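Local structure of receptor-like protein kinase ANXUR1 (Arabidopsis thaliana, 6FIG) at residues L227-S230 with N231-I235. The protein is a receptor-like protein kinase of plant reproduction whose malectin-like ectodomain probably senses extracellular signals. Numbering follows the deposited sequence.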
ATOM      1  N   LEU A 227      -7.445 -16.135 -24.304  1.00 32.68           N
ATOM      2  CA  LEU A 227      -8.594 -15.265 -24.425  1.00 34.04           C
ATOM      3  C   LEU A 227      -8.385 -14.035 -23.558  1.00 33.70           C
ATOM      4  O   LEU A 227      -7.772 -14.112 -22.487  1.00 31.27           O
ATOM      5  CB  LEU A 227      -9.861 -15.984 -23.936  1.00 34.29           C
ATOM      6  CG  LEU A 227     -10.192 -17.353 -24.545  1.00 35.17           C
ATOM      7  CD1 LEU A 227     -11.291 -18.035 -23.741  1.00 34.24           C
ATOM      8  CD2 LEU A 227     -10.579 -17.211 -26.004  1.00 37.11           C
ATOM      9  N   GLN A 228      -8.929 -12.907 -24.000  1.00 34.74           N
ATOM     10  CA  GLN A 228      -8.916 -11.689 -23.210  1.00 35.85           C
ATOM     11  C   GLN A 228     -10.293 -11.050 -23.219  1.00 35.36           C
ATOM     12  O   GLN A 228     -10.969 -10.995 -24.272  1.00 34.61           O
ATOM     13  CB  GLN A 228      -7.894 -10.720 -23.775  1.00 39.96           C
ATOM     14  CG  GLN A 228      -7.586  -9.568 -22.840  1.00 42.19           C
ATOM     15  CD  GLN A 228      -6.332  -8.844 -23.261  1.00 44.90           C
ATOM     16  OE1 GLN A 228      -6.197  -8.446 -24.420  1.00 50.74           O
ATOM     17  NE2 GLN A 228      -5.402  -8.683 -22.330  1.00 46.67           N
ATOM     18  N   ALA A 229     -10.709 -10.554 -22.060  1.00 33.77           N
ATOM     19  CA  ALA A 229     -11.997  -9.899 -21.929  1.00 34.68           C
ATOM     20  C   ALA A 229     -11.960  -8.607 -22.720  1.00 38.38           C
ATOM     21  O   ALA A 229     -10.891  -8.049 -22.956  1.00 38.54           O
ATOM     22  CB  ALA A 229     -12.328  -9.613 -20.488  1.00 33.72           C
ATOM     23  N   SER A 230     -13.141  -8.159 -23.120  1.00 40.87           N
ATOM     24  CA  SER A 230     -13.272  -6.952 -23.920  1.00 45.42           C
ATOM     25  C   SER A 230     -12.799  -5.751 -23.116  1.00 47.17           C
ATOM     26  O   SER A 230     -12.700  -5.801 -21.884  1.00 45.60           O
ATOM     27  CB  SER A 230     -14.725  -6.749 -24.358  1.00 46.85           C
ATOM     28  OG  SER A 230     -15.544  -6.534 -23.219  1.00 47.31           O
ATOM     29  N   ASN A 231     -12.502  -4.677 -23.834  1.00 51.35           N
ATOM     30  CA  ASN A 231     -12.163  -3.400 -23.210  1.00 54.53           C
ATOM     31  C   ASN A 231     -13.313  -2.973 -22.295  1.00 55.17           C
ATOM     32  O   ASN A 231     -14.482  -3.094 -22.669  1.00 57.37           O
ATOM     33  CB  ASN A 231     -11.932  -2.319 -24.284  1.00 57.68           C
ATOM     34  CG  ASN A 231     -10.705  -2.592 -25.144  1.00 58.93           C
ATOM     35  OD1 ASN A 231      -9.804  -3.330 -24.747  1.00 58.92           O
ATOM     36  ND2 ASN A 231     -10.668  -1.989 -26.333  1.00 62.38           N
ATOM     37  N   ASN A 232     -12.971  -2.519 -21.093  1.00 55.59           N
ATOM     38  CA  ASN A 232     -13.953  -2.072 -20.093  1.00 56.63           C
ATOM     39  C   ASN A 232     -14.874  -3.178 -19.557  1.00 53.30           C
ATOM     40  O   ASN A 232     -15.910  -2.873 -18.969  1.00 53.93           O
ATOM     41  CB  ASN A 232     -14.802  -0.892 -20.610  1.00 60.78           C
ATOM     42  CG  ASN A 232     -13.959   0.265 -21.121  1.00 64.11           C
ATOM     43  OD1 ASN A 232     -12.920   0.601 -20.544  1.00 65.28           O
ATOM     44  ND2 ASN A 232     -14.416   0.892 -22.199  1.00 67.40           N
ATOM     45  N   PHE A 233     -14.512  -4.449 -19.751  1.00 49.02           N
ATOM     46  CA  PHE A 233     -15.221  -5.536 -19.078  1.00 45.76           C
ATOM     47  C   PHE A 233     -14.943  -5.416 -17.580  1.00 43.45           C
ATOM     48  O   PHE A 233     -13.790  -5.239 -17.198  1.00 43.55           O
ATOM     49  CB  PHE A 233     -14.746  -6.905 -19.574  1.00 43.69           C
ATOM     50  CG  PHE A 233     -15.594  -8.039 -19.074  1.00 41.48           C
ATOM     51  CD1 PHE A 233     -16.787  -8.358 -19.704  1.00 41.54           C
ATOM     52  CD2 PHE A 233     -15.225  -8.757 -17.953  1.00 39.78           C
ATOM     53  CE1 PHE A 233     -17.583  -9.392 -19.240  1.00 40.13           C
ATOM     54  CE2 PHE A 233     -16.014  -9.794 -17.482  1.00 38.76           C
ATOM     55  CZ  PHE A 233     -17.201 -10.102 -18.121  1.00 38.98           C
ATOM     56  N   ARG A 234     -15.988  -5.513 -16.749  1.00 42.07           N
ATOM     57  CA  ARG A 234     -15.849  -5.374 -15.303  1.00 42.26           C
ATOM     58  C   ARG A 234     -15.962  -6.749 -14.646  1.00 38.13           C
ATOM     59  O   ARG A 234     -16.832  -7.562 -15.002  1.00 38.87           O
ATOM     60  CB  ARG A 234     -16.870  -4.395 -14.684  1.00 46.13           C
ATOM     61  CG  ARG A 234     -16.508  -4.018 -13.243  1.00 48.39           C
ATOM     62  CD  ARG A 234     -17.438  -3.002 -12.576  1.00 51.29           C
ATOM     63  NE  ARG A 234     -17.296  -3.024 -11.107  1.00 52.16           N
ATOM     64  CZ  ARG A 234     -16.288  -2.485 -10.403  1.00 52.73           C
ATOM     65  NH1 ARG A 234     -15.284  -1.844 -11.006  1.00 53.32           N
ATOM     66  NH2 ARG A 234     -16.277  -2.584  -9.067  1.00 52.31           N
ATOM     67  N   ILE A 235     -15.034  -7.007 -13.732  1.00 34.85           N
ATOM     68  CA  ILE A 235     -15.057  -8.190 -12.892  1.00 32.23           C
ATOM     69  C   ILE A 235     -15.916  -7.843 -11.686  1.00 31.99           C
ATOM     70  O   ILE A 235     -15.604  -6.919 -10.930  1.00 33.14           O
ATOM     71  CB  ILE A 235     -13.643  -8.617 -12.447  1.00 31.12           C
ATOM     72  CG1 ILE A 235     -12.719  -8.837 -13.675  1.00 31.07           C
ATOM     73  CG2 ILE A 235     -13.716  -9.865 -11.565  1.00 29.94           C
ATOM     74  CD1 ILE A 235     -13.227  -9.851 -14.698  1.00 30.33           C
TER
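F233 turns its CG anti to its own backbone N (chi1 -171°), which sets CB and the near ring atoms CG and CD2 against A229 while the far end of the ring leads away, and the S230 hydroxyl lies between its backbone N and carbonyl carbon (chi1 64°) on the ring's CD1 side. The methyl carbon A229 CB rests 3.7 Å from F233 CB and 3.9 Å from both F233 CG and F233 CD2, approaching the ring obliquely. S230 OG lies 3.7 Å from the same F233 CB. These side chains are brought together by a type II beta turn from S230 to F233, closed by the hydrogen bond from F233 N to S230 O (3.1 Å). N232, at the third position of the turn, adopts the positive phi (66°) that type II geometry demands. The turn follows shortly after the end of strand 225-228 in the malectin-like domain, on a surface of the fold where the side chain of A229 is about 9 Å from a bound calcium ion. F289 packs against both A229 and F233, and a backbone hydrogen bond joins A229 to K251, next to strand 252-255.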